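Local coordinates for viral structural protein 4 (Bombyx mori cytoplasmic polyhedrosis virus, PDB 6TZ0) that binds GTP and sits in complex with the viral RNA-dependent RNA polymerase, probably as a nucleotide-dependent partner in transcribing the double-stranded RNA genome, at residues Gly387-Lys392 and Pro399-Asp404; His466-Phe471 and Asp495-Arg500; Ala40-Ser45 and Arg199-Arg204. One frame throughout, in Å; residues are numbered along the deposited sequence.

Contact 1: residues Gly387-Lys392 and Pro399-Asp404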
loop_
_atom_site.group_PDB
_atom_site.type_symbol
_atom_site.label_atom_id
_atom_site.label_comp_id
_atom_site.label_asym_id
_atom_site.label_seq_id
_atom_site.Cartn_x
_atom_site.Cartn_y
_atom_site.Cartn_z
ATOM N N GLY B 387 -24.287 -13.420 -27.441
ATOM C CA GLY B 387 -24.145 -13.721 -28.854
ATOM C C GLY B 387 -25.478 -13.866 -29.560
ATOM O O GLY B 387 -25.679 -13.306 -30.642
ATOM N N ARG B 388 -26.416 -14.589 -28.948
ATOM C CA ARG B 388 -27.736 -14.736 -29.542
ATOM C C ARG B 388 -28.562 -13.462 -29.435
ATOM O O ARG B 388 -29.517 -13.295 -30.195
ATOM C CB ARG B 388 -28.483 -15.901 -28.896
ATOM C CG ARG B 388 -27.848 -17.259 -29.139
ATOM C CD ARG B 388 -28.733 -18.362 -28.610
ATOM N NE ARG B 388 -28.174 -19.700 -28.747
ATOM C CZ ARG B 388 -27.689 -20.409 -27.738
ATOM N NH1 ARG B 388 -27.735 -19.927 -26.507
ATOM N NH2 ARG B 388 -27.205 -21.620 -27.954
ATOM N N TRP B 389 -28.218 -12.566 -28.512
ATOM C CA TRP B 389 -28.837 -11.247 -28.488
ATOM C C TRP B 389 -28.318 -10.377 -29.625
ATOM O O TRP B 389 -29.098 -9.760 -30.361
ATOM C CB TRP B 389 -28.550 -10.579 -27.151
ATOM C CG TRP B 389 -29.107 -9.211 -27.022
ATOM C CD1 TRP B 389 -30.400 -8.868 -26.786
ATOM C CD2 TRP B 389 -28.390 -7.985 -27.179
ATOM N NE1 TRP B 389 -30.527 -7.505 -26.745
ATOM C CE2 TRP B 389 -29.306 -6.940 -26.993
ATOM C CE3 TRP B 389 -27.055 -7.672 -27.445
ATOM C CZ2 TRP B 389 -28.933 -5.606 -27.061
ATOM C CZ3 TRP B 389 -26.688 -6.350 -27.511
ATOM C CH2 TRP B 389 -27.621 -5.332 -27.322
ATOM N N LEU B 390 -26.994 -10.312 -29.775
ATOM C CA LEU B 390 -26.363 -9.440 -30.751
ATOM C C LEU B 390 -26.558 -9.936 -32.175
ATOM O O LEU B 390 -26.471 -9.138 -33.111
ATOM C CB LEU B 390 -24.878 -9.310 -30.412
ATOM C CG LEU B 390 -23.967 -8.338 -31.156
ATOM C CD1 LEU B 390 -24.450 -6.927 -30.962
ATOM C CD2 LEU B 390 -22.564 -8.482 -30.635
ATOM N N ALA B 391 -26.853 -11.223 -32.365
ATOM C CA ALA B 391 -27.180 -11.693 -33.704
ATOM C C ALA B 391 -28.533 -11.186 -34.185
ATOM O O ALA B 391 -28.790 -11.196 -35.393
ATOM C CB ALA B 391 -27.154 -13.216 -33.748
ATOM N N LYS B 392 -29.399 -10.748 -33.276
ATOM C CA LYS B 392 -30.665 -10.122 -33.625
ATOM C C LYS B 392 -30.615 -8.604 -33.575
ATOM O O LYS B 392 -31.154 -7.944 -34.465
ATOM C CB LYS B 392 -31.772 -10.608 -32.687
ATOM C CG LYS B 392 -32.064 -12.084 -32.767
ATOM C CD LYS B 392 -32.699 -12.432 -34.092
ATOM C CE LYS B 392 -32.983 -13.915 -34.197
ATOM N NZ LYS B 392 -34.049 -14.342 -33.256
ATOM N N PRO B 399 -32.142 -1.151 -28.660
ATOM C CA PRO B 399 -32.716 -2.487 -28.512
ATOM C C PRO B 399 -33.174 -2.726 -27.081
ATOM O O PRO B 399 -32.831 -1.993 -26.155
ATOM C CB PRO B 399 -31.552 -3.406 -28.882
ATOM C CG PRO B 399 -30.363 -2.637 -28.487
ATOM C CD PRO B 399 -30.673 -1.196 -28.723
ATOM N N SER B 400 -33.956 -3.784 -26.915
ATOM C CA SER B 400 -34.512 -4.120 -25.617
ATOM C C SER B 400 -33.484 -4.864 -24.775
ATOM O O SER B 400 -32.621 -5.569 -25.302
ATOM C CB SER B 400 -35.773 -4.968 -25.774
ATOM O OG SER B 400 -36.304 -5.316 -24.512
ATOM N N PHE B 401 -33.576 -4.684 -23.461
ATOM C CA PHE B 401 -32.733 -5.387 -22.503
ATOM C C PHE B 401 -33.573 -6.088 -21.447
ATOM O O PHE B 401 -33.088 -6.338 -20.341
ATOM C CB PHE B 401 -31.752 -4.424 -21.833
ATOM C CG PHE B 401 -30.713 -3.862 -22.760
ATOM C CD1 PHE B 401 -29.547 -4.562 -23.030
ATOM C CD2 PHE B 401 -30.899 -2.627 -23.359
ATOM C CE1 PHE B 401 -28.589 -4.038 -23.882
ATOM C CE2 PHE B 401 -29.946 -2.101 -24.213
ATOM C CZ PHE B 401 -28.792 -2.807 -24.473
ATOM N N ALA B 402 -34.832 -6.384 -21.759
ATOM C CA ALA B 402 -35.714 -7.026 -20.798
ATOM C C ALA B 402 -35.302 -8.474 -20.592
ATOM O O ALA B 402 -34.848 -9.140 -21.523
ATOM C CB ALA B 402 -37.160 -6.954 -21.277
ATOM N N TYR B 403 -35.457 -8.956 -19.356
ATOM C CA TYR B 403 -34.950 -10.277 -19.000
ATOM C C TYR B 403 -35.724 -11.392 -19.689
ATOM O O TYR B 403 -35.143 -12.422 -20.043
ATOM C CB TYR B 403 -34.978 -10.462 -17.484
ATOM C CG TYR B 403 -34.628 -11.861 -17.051
ATOM C CD1 TYR B 403 -33.324 -12.331 -17.131
ATOM C CD2 TYR B 403 -35.604 -12.721 -16.571
ATOM C CE1 TYR B 403 -33.008 -13.616 -16.745
ATOM C CE2 TYR B 403 -35.297 -14.001 -16.189
ATOM C CZ TYR B 403 -34.002 -14.445 -16.278
ATOM O OH TYR B 403 -33.703 -15.726 -15.887
ATOM N N ASP B 404 -37.026 -11.206 -19.908
ATOM C CA ASP B 404 -37.797 -12.246 -20.577
ATOM C C ASP B 404 -37.484 -12.317 -22.068
ATOM O O ASP B 404 -37.494 -13.407 -22.645
ATOM C CB ASP B 404 -39.291 -12.038 -20.334
ATOM C CG ASP B 404 -39.786 -10.671 -20.777
ATOM O OD1 ASP B 404 -38.969 -9.803 -21.147
ATOM O OD2 ASP B 404 -41.018 -10.468 -20.763
#
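A chi1 of 179°, which sets CG trans to the backbone N, carries the indole of W389 off helix 385-393 toward P399, S400 and F401, while F401 has its CG beside its own backbone N and swings its ring back to meet the indole. The contact is a helix-to-loop packing in the P-loop-type domain, between the helix that follows strand 378-381 and the lead-in to helix 403-408. CZ2 and CH2 of the six-membered ring carry the apolar part. CZ2 of W389 lies 3.6 Å from CE1 of F401, and the same atom is 3.6 Å from CG of P399, whose ring crosses the indole at about a right angle. The six-membered ring of W389 and the ring of F401 form an oblique aromatic pair, centroids 5.2 Å apart and planes at 32°. NE1 of W389 donates at 3.2 Å, N-H...O angle 151°, to O of S400, which sits at the ring edge, tilted somewhat from the indole plane. With F471 packed against the ring, that bond helps fix its rotation. On the loop side, OG of S400 closes an ST turn by accepting from N of A402, the N-cap residue of helix 403-408, at 3.3 Å.

Contact 2: residues His466-Phe471 and Asp495-Arg500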
loop_
_atom_site.group_PDB
_atom_site.type_symbol
_atom_site.label_atom_id
_atom_site.label_comp_id
_atom_site.label_asym_id
_atom_site.label_seq_id
_atom_site.Cartn_x
_atom_site.Cartn_y
_atom_site.Cartn_z
ATOM N N HIS B 466 -24.316 -1.469 -27.723
ATOM C CA HIS B 466 -24.292 -2.877 -28.086
ATOM C C HIS B 466 -23.109 -3.600 -27.477
ATOM O O HIS B 466 -22.842 -4.748 -27.839
ATOM C CB HIS B 466 -24.271 -3.033 -29.603
ATOM C CG HIS B 466 -25.479 -2.471 -30.273
ATOM N ND1 HIS B 466 -25.531 -1.181 -30.749
ATOM C CD2 HIS B 466 -26.695 -3.009 -30.512
ATOM C CE1 HIS B 466 -26.720 -0.956 -31.277
ATOM N NE2 HIS B 466 -27.446 -2.050 -31.146
ATOM N N SER B 467 -22.393 -2.946 -26.569
ATOM C CA SER B 467 -21.260 -3.552 -25.900
ATOM C C SER B 467 -21.724 -4.651 -24.958
ATOM O O SER B 467 -22.881 -4.701 -24.536
ATOM C CB SER B 467 -20.478 -2.504 -25.118
ATOM O OG SER B 467 -19.367 -3.089 -24.471
ATOM N N GLU B 468 -20.800 -5.546 -24.630
ATOM C CA GLU B 468 -21.145 -6.661 -23.764
ATOM C C GLU B 468 -21.201 -6.229 -22.308
ATOM O O GLU B 468 -22.036 -6.735 -21.544
ATOM C CB GLU B 468 -20.144 -7.794 -23.982
ATOM C CG GLU B 468 -20.516 -9.103 -23.332
ATOM C CD GLU B 468 -19.542 -10.212 -23.670
ATOM O OE1 GLU B 468 -18.608 -9.963 -24.454
ATOM O OE2 GLU B 468 -19.705 -11.333 -23.145
ATOM N N ARG B 469 -20.350 -5.272 -21.933
ATOM C CA ARG B 469 -20.369 -4.705 -20.590
ATOM C C ARG B 469 -21.687 -3.988 -20.320
ATOM O O ARG B 469 -22.305 -4.184 -19.266
ATOM C CB ARG B 469 -19.158 -3.780 -20.435
ATOM C CG ARG B 469 -18.904 -3.158 -19.070
ATOM C CD ARG B 469 -19.346 -1.728 -19.084
ATOM N NE ARG B 469 -19.109 -0.990 -17.849
ATOM C CZ ARG B 469 -18.039 -0.241 -17.614
ATOM N NH1 ARG B 469 -17.093 -0.130 -18.531
ATOM N NH2 ARG B 469 -17.923 0.413 -16.467
ATOM N N ASN B 470 -22.170 -3.217 -21.296
ATOM C CA ASN B 470 -23.475 -2.582 -21.164
ATOM C C ASN B 470 -24.610 -3.593 -21.216
ATOM O O ASN B 470 -25.653 -3.368 -20.602
ATOM C CB ASN B 470 -23.686 -1.559 -22.268
ATOM C CG ASN B 470 -24.845 -0.635 -21.990
ATOM O OD1 ASN B 470 -25.329 -0.548 -20.870
ATOM N ND2 ASN B 470 -25.342 0.007 -23.028
ATOM N N PHE B 471 -24.439 -4.683 -21.967
ATOM C CA PHE B 471 -25.450 -5.735 -22.015
ATOM C C PHE B 471 -25.675 -6.349 -20.643
ATOM O O PHE B 471 -26.813 -6.428 -20.167
ATOM C CB PHE B 471 -25.037 -6.807 -23.015
ATOM C CG PHE B 471 -25.960 -7.986 -23.057
ATOM C CD1 PHE B 471 -27.186 -7.900 -23.677
ATOM C CD2 PHE B 471 -25.587 -9.192 -22.488
ATOM C CE1 PHE B 471 -28.026 -8.985 -23.724
ATOM C CE2 PHE B 471 -26.425 -10.278 -22.529
ATOM C CZ PHE B 471 -27.641 -10.176 -23.154
ATOM N N ASP B 495 -14.204 -11.141 -17.148
ATOM C CA ASP B 495 -14.257 -10.719 -15.754
ATOM C C ASP B 495 -14.416 -9.215 -15.621
ATOM O O ASP B 495 -14.983 -8.737 -14.635
ATOM C CB ASP B 495 -12.993 -11.167 -15.029
ATOM C CG ASP B 495 -12.936 -12.654 -14.832
ATOM O OD1 ASP B 495 -14.010 -13.271 -14.707
ATOM O OD2 ASP B 495 -11.821 -13.207 -14.798
ATOM N N ALA B 496 -13.916 -8.457 -16.588
ATOM C CA ALA B 496 -14.120 -7.018 -16.632
ATOM C C ALA B 496 -15.462 -6.635 -17.239
ATOM O O ALA B 496 -15.776 -5.444 -17.312
ATOM C CB ALA B 496 -12.991 -6.360 -17.427
ATOM N N THR B 497 -16.249 -7.597 -17.653
ATOM C CA THR B 497 -17.419 -7.353 -18.481
ATOM C C THR B 497 -18.712 -7.906 -17.897
ATOM O O THR B 497 -19.729 -7.207 -17.915
ATOM C CB THR B 497 -17.134 -7.947 -19.861
ATOM O OG1 THR B 497 -16.018 -7.263 -20.443
ATOM C CG2 THR B 497 -18.301 -7.799 -20.760
ATOM N N ILE B 498 -18.694 -9.132 -17.360
ATOM C CA ILE B 498 -19.842 -9.658 -16.626
ATOM C C ILE B 498 -20.004 -8.823 -15.359
ATOM O O ILE B 498 -19.037 -8.229 -14.863
ATOM C CB ILE B 498 -19.650 -11.154 -16.296
ATOM C CG1 ILE B 498 -19.222 -11.953 -17.520
ATOM C CG2 ILE B 498 -20.940 -11.809 -15.822
ATOM C CD1 ILE B 498 -20.206 -11.976 -18.620
ATOM N N ALA B 499 -21.235 -8.753 -14.849
ATOM C CA ALA B 499 -21.615 -7.875 -13.752
ATOM C C ALA B 499 -20.809 -8.161 -12.485
ATOM O O ALA B 499 -20.166 -9.199 -12.336
ATOM C CB ALA B 499 -23.108 -8.011 -13.459
ATOM N N ARG B 500 -20.856 -7.196 -11.576
ATOM C CA ARG B 500 -19.944 -7.142 -10.445
ATOM C C ARG B 500 -20.260 -8.215 -9.408
ATOM O O ARG B 500 -21.334 -8.225 -8.802
ATOM C CB ARG B 500 -19.971 -5.733 -9.857
ATOM C CG ARG B 500 -21.347 -5.140 -9.670
ATOM C CD ARG B 500 -21.234 -3.720 -9.200
ATOM N NE ARG B 500 -20.626 -2.854 -10.199
ATOM C CZ ARG B 500 -20.160 -1.642 -9.934
ATOM N NH1 ARG B 500 -20.215 -1.170 -8.701
ATOM N NH2 ARG B 500 -19.629 -0.907 -10.894
#
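The flat group at this interface is the carboxylate of E468, and the methyl CG2 of T497 lies over one of its faces, offset toward CG. CG2 of T497 is 4.0 Å from CD of E468, most of that separation being perpendicular to the carboxylate plane; no donor of segment 495-500 bonds to the carboxylate. The guanidinium of R469 leads away from T497 instead. R469 packs on Q97 of the polymerase chain, and its NH2 makes a long, weak ion pair with D354 of that chain. R500 also turns to the polymerase, placing its guanidinium in a cation-pi contact with F94 of that subunit.

The junction itself joins the first turn of helix 468-476 to the loop between strands 484-489 and 504-507. Backbones come close here: CA of R469 and CA of T497 are 4.5 Å apart. T497 has CG2 trans to its backbone N, which drives the methyl against the helix start, 3.6 Å from CG of E468 and 3.5 Å from N of R469. E468 meets it with an extended chain lying across it at about a right angle. The helix start is held from within by S467, whose OG takes a weak capping bond from N of R469 at 3.5 Å and is also hydrogen-bonded to the carbonyl O of N462.

No hydrogen bond or salt bridge spans the two segments, and the 175 Å² buried between them comes largely from the T497 methyl against E468, R469 and the helix-start backbone. The chemistry therefore implies van der Waals cohesion without a directional bond, the two arginine charges being directed to the polymerase interface.

Contact 3: residues Ala40-Ser45 and Arg199-Arg204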
loop_
_atom_site.group_PDB
_atom_site.type_symbol
_atom_site.label_atom_id
_atom_site.label_comp_id
_atom_site.label_asym_id
_atom_site.label_seq_id
_atom_site.Cartn_x
_atom_site.Cartn_y
_atom_site.Cartn_z
ATOM N N ALA B 40 1.690 -57.735 23.032
ATOM C CA ALA B 40 2.393 -57.471 21.786
ATOM C C ALA B 40 2.858 -56.015 21.760
ATOM O O ALA B 40 2.168 -55.142 22.291
ATOM C CB ALA B 40 1.490 -57.765 20.591
ATOM N N PRO B 41 4.034 -55.730 21.187
ATOM C CA PRO B 41 4.594 -54.375 21.315
ATOM C C PRO B 41 3.833 -53.309 20.544
ATOM O O PRO B 41 3.826 -52.148 20.968
ATOM C CB PRO B 41 6.027 -54.543 20.793
ATOM C CG PRO B 41 5.979 -55.726 19.917
ATOM C CD PRO B 41 4.968 -56.646 20.509
ATOM N N THR B 42 3.177 -53.668 19.443
ATOM C CA THR B 42 2.359 -52.704 18.714
ATOM C C THR B 42 1.113 -52.318 19.504
ATOM O O THR B 42 0.680 -51.153 19.476
ATOM C CB THR B 42 1.982 -53.291 17.359
ATOM O OG1 THR B 42 1.283 -54.523 17.556
ATOM C CG2 THR B 42 3.219 -53.543 16.534
ATOM N N ILE B 43 0.539 -53.285 20.221
ATOM C CA ILE B 43 -0.619 -53.042 21.075
ATOM C C ILE B 43 -0.256 -52.095 22.212
ATOM O O ILE B 43 -1.051 -51.228 22.597
ATOM C CB ILE B 43 -1.164 -54.389 21.587
ATOM C CG1 ILE B 43 -1.608 -55.252 20.407
ATOM C CG2 ILE B 43 -2.299 -54.211 22.566
ATOM C CD1 ILE B 43 -2.682 -54.613 19.565
ATOM N N ARG B 44 0.960 -52.214 22.741
ATOM C CA ARG B 44 1.401 -51.268 23.757
ATOM C C ARG B 44 1.710 -49.906 23.153
ATOM O O ARG B 44 1.452 -48.871 23.784
ATOM C CB ARG B 44 2.614 -51.833 24.493
ATOM C CG ARG B 44 2.268 -53.027 25.361
ATOM C CD ARG B 44 3.444 -53.513 26.180
ATOM N NE ARG B 44 4.443 -54.201 25.371
ATOM C CZ ARG B 44 5.671 -53.747 25.163
ATOM N NH1 ARG B 44 6.050 -52.601 25.705
ATOM N NH2 ARG B 44 6.516 -54.437 24.414
ATOM N N SER B 45 2.208 -49.891 21.917
ATOM C CA SER B 45 2.606 -48.643 21.276
ATOM C C SER B 45 1.406 -47.762 20.949
ATOM O O SER B 45 1.490 -46.530 21.048
ATOM C CB SER B 45 3.403 -48.951 20.012
ATOM O OG SER B 45 3.747 -47.760 19.338
ATOM N N ARG B 199 -0.112 -52.246 8.320
ATOM C CA ARG B 199 -0.132 -53.697 8.455
ATOM C C ARG B 199 -0.023 -54.108 9.915
ATOM O O ARG B 199 -0.646 -55.090 10.336
ATOM C CB ARG B 199 1.010 -54.323 7.657
ATOM C CG ARG B 199 0.962 -55.832 7.554
ATOM C CD ARG B 199 2.265 -56.369 6.991
ATOM N NE ARG B 199 2.519 -55.929 5.626
ATOM C CZ ARG B 199 2.092 -56.576 4.551
ATOM N NH1 ARG B 199 2.370 -56.111 3.342
ATOM N NH2 ARG B 199 1.393 -57.695 4.687
ATOM N N SER B 200 0.746 -53.358 10.705
ATOM C CA SER B 200 0.984 -53.737 12.091
ATOM C C SER B 200 -0.174 -53.374 13.012
ATOM O O SER B 200 -0.438 -54.102 13.972
ATOM C CB SER B 200 2.269 -53.085 12.592
ATOM O OG SER B 200 2.131 -51.680 12.633
ATOM N N TYR B 201 -0.876 -52.276 12.746
ATOM C CA TYR B 201 -1.908 -51.784 13.651
ATOM C C TYR B 201 -3.318 -52.165 13.239
ATOM O O TYR B 201 -4.187 -52.280 14.105
ATOM C CB TYR B 201 -1.823 -50.261 13.760
ATOM C CG TYR B 201 -0.666 -49.763 14.584
ATOM C CD1 TYR B 201 -0.155 -50.513 15.624
ATOM C CD2 TYR B 201 -0.041 -48.571 14.273
ATOM C CE1 TYR B 201 0.910 -50.056 16.367
ATOM C CE2 TYR B 201 1.026 -48.113 15.003
ATOM C CZ TYR B 201 1.499 -48.860 16.046
ATOM O OH TYR B 201 2.568 -48.405 16.780
ATOM N N PHE B 202 -3.571 -52.363 11.956
ATOM C CA PHE B 202 -4.918 -52.570 11.459
ATOM C C PHE B 202 -5.065 -53.959 10.855
ATOM O O PHE B 202 -4.088 -54.666 10.614
ATOM C CB PHE B 202 -5.282 -51.498 10.427
ATOM C CG PHE B 202 -5.434 -50.128 11.012
ATOM C CD1 PHE B 202 -6.614 -49.755 11.624
ATOM C CD2 PHE B 202 -4.395 -49.216 10.964
ATOM C CE1 PHE B 202 -6.759 -48.505 12.164
ATOM C CE2 PHE B 202 -4.538 -47.960 11.509
ATOM C CZ PHE B 202 -5.721 -47.607 12.107
ATOM N N LYS B 203 -6.314 -54.349 10.621
ATOM C CA LYS B 203 -6.584 -55.568 9.873
ATOM C C LYS B 203 -6.258 -55.361 8.402
ATOM O O LYS B 203 -6.588 -54.328 7.818
ATOM C CB LYS B 203 -8.046 -55.974 10.017
ATOM C CG LYS B 203 -8.458 -56.423 11.388
ATOM C CD LYS B 203 -9.912 -56.825 11.375
ATOM C CE LYS B 203 -10.313 -57.522 12.651
ATOM N NZ LYS B 203 -10.283 -56.602 13.805
ATOM N N ARG B 204 -5.614 -56.346 7.802
ATOM C CA ARG B 204 -5.283 -56.258 6.387
ATOM C C ARG B 204 -6.463 -56.745 5.552
ATOM O O ARG B 204 -6.966 -57.842 5.791
ATOM C CB ARG B 204 -4.037 -57.079 6.072
ATOM C CG ARG B 204 -3.623 -57.031 4.606
ATOM C CD ARG B 204 -3.095 -55.655 4.228
ATOM N NE ARG B 204 -2.842 -55.506 2.795
ATOM C CZ ARG B 204 -1.684 -55.764 2.199
ATOM N NH1 ARG B 204 -0.657 -56.196 2.910
ATOM N NH2 ARG B 204 -1.550 -55.594 0.890
#
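Y201 and T42 meet where the first turn of helix 41-60 lies beside the C-terminal end of helix 196-201, a helix-to-helix contact between parts of the sequence more than 150 residues apart. T42 and S45, three residues apart, both point their CB atoms at the partner, which is the spacing expected of one face of a helix. Y201 has CG trans to its carbonyl carbon (chi1 -74°), and the ring so placed crosses T42 at a slant and brings OH to S45. CE1 of Y201 meets T42, 3.3 Å from its O and 3.5 Å from its CB, and CA of T42 stands at the ring edge, in its plane. CG2 of T42 turns toward CB of S200, 4.1 Å away. OG of S200 rises 3.9 Å above one face of the Y201 ring, offset toward the rim, but its hydroxyl is shared between the carbonyl O atoms of T196, the stronger partner, and Y197 in its own helix. S45 holds OG trans to its backbone N (chi1 177°), bringing it near the ring plane of Y201. There OG of S45 and OH of Y201 share a hydrogen bond of 2.9 Å.

From the N terminus, contact 3 comes first: it brings the start of helix 41-60 to the end of helix 196-201, closing a loop of 153 residues. Contact 1 then closes a short loop of six residues after strand 378-381. Contact 2 follows, spanning 23 residues that include strand 484-489 of the parallel sheet, and ties the start of helix 468-476 to the loop between strands 484-489 and 504-507. The three are in series; none nests or crosses. Contacts 1 and 2 nevertheless touch: CG of W389 lies 3.5 Å from CE1 of F471, so helices 385-393 and 468-476 pack as neighbours. Contact 3 stands on the opposite side of the chain's centre, its own centre about 69 Å from that of contact 1.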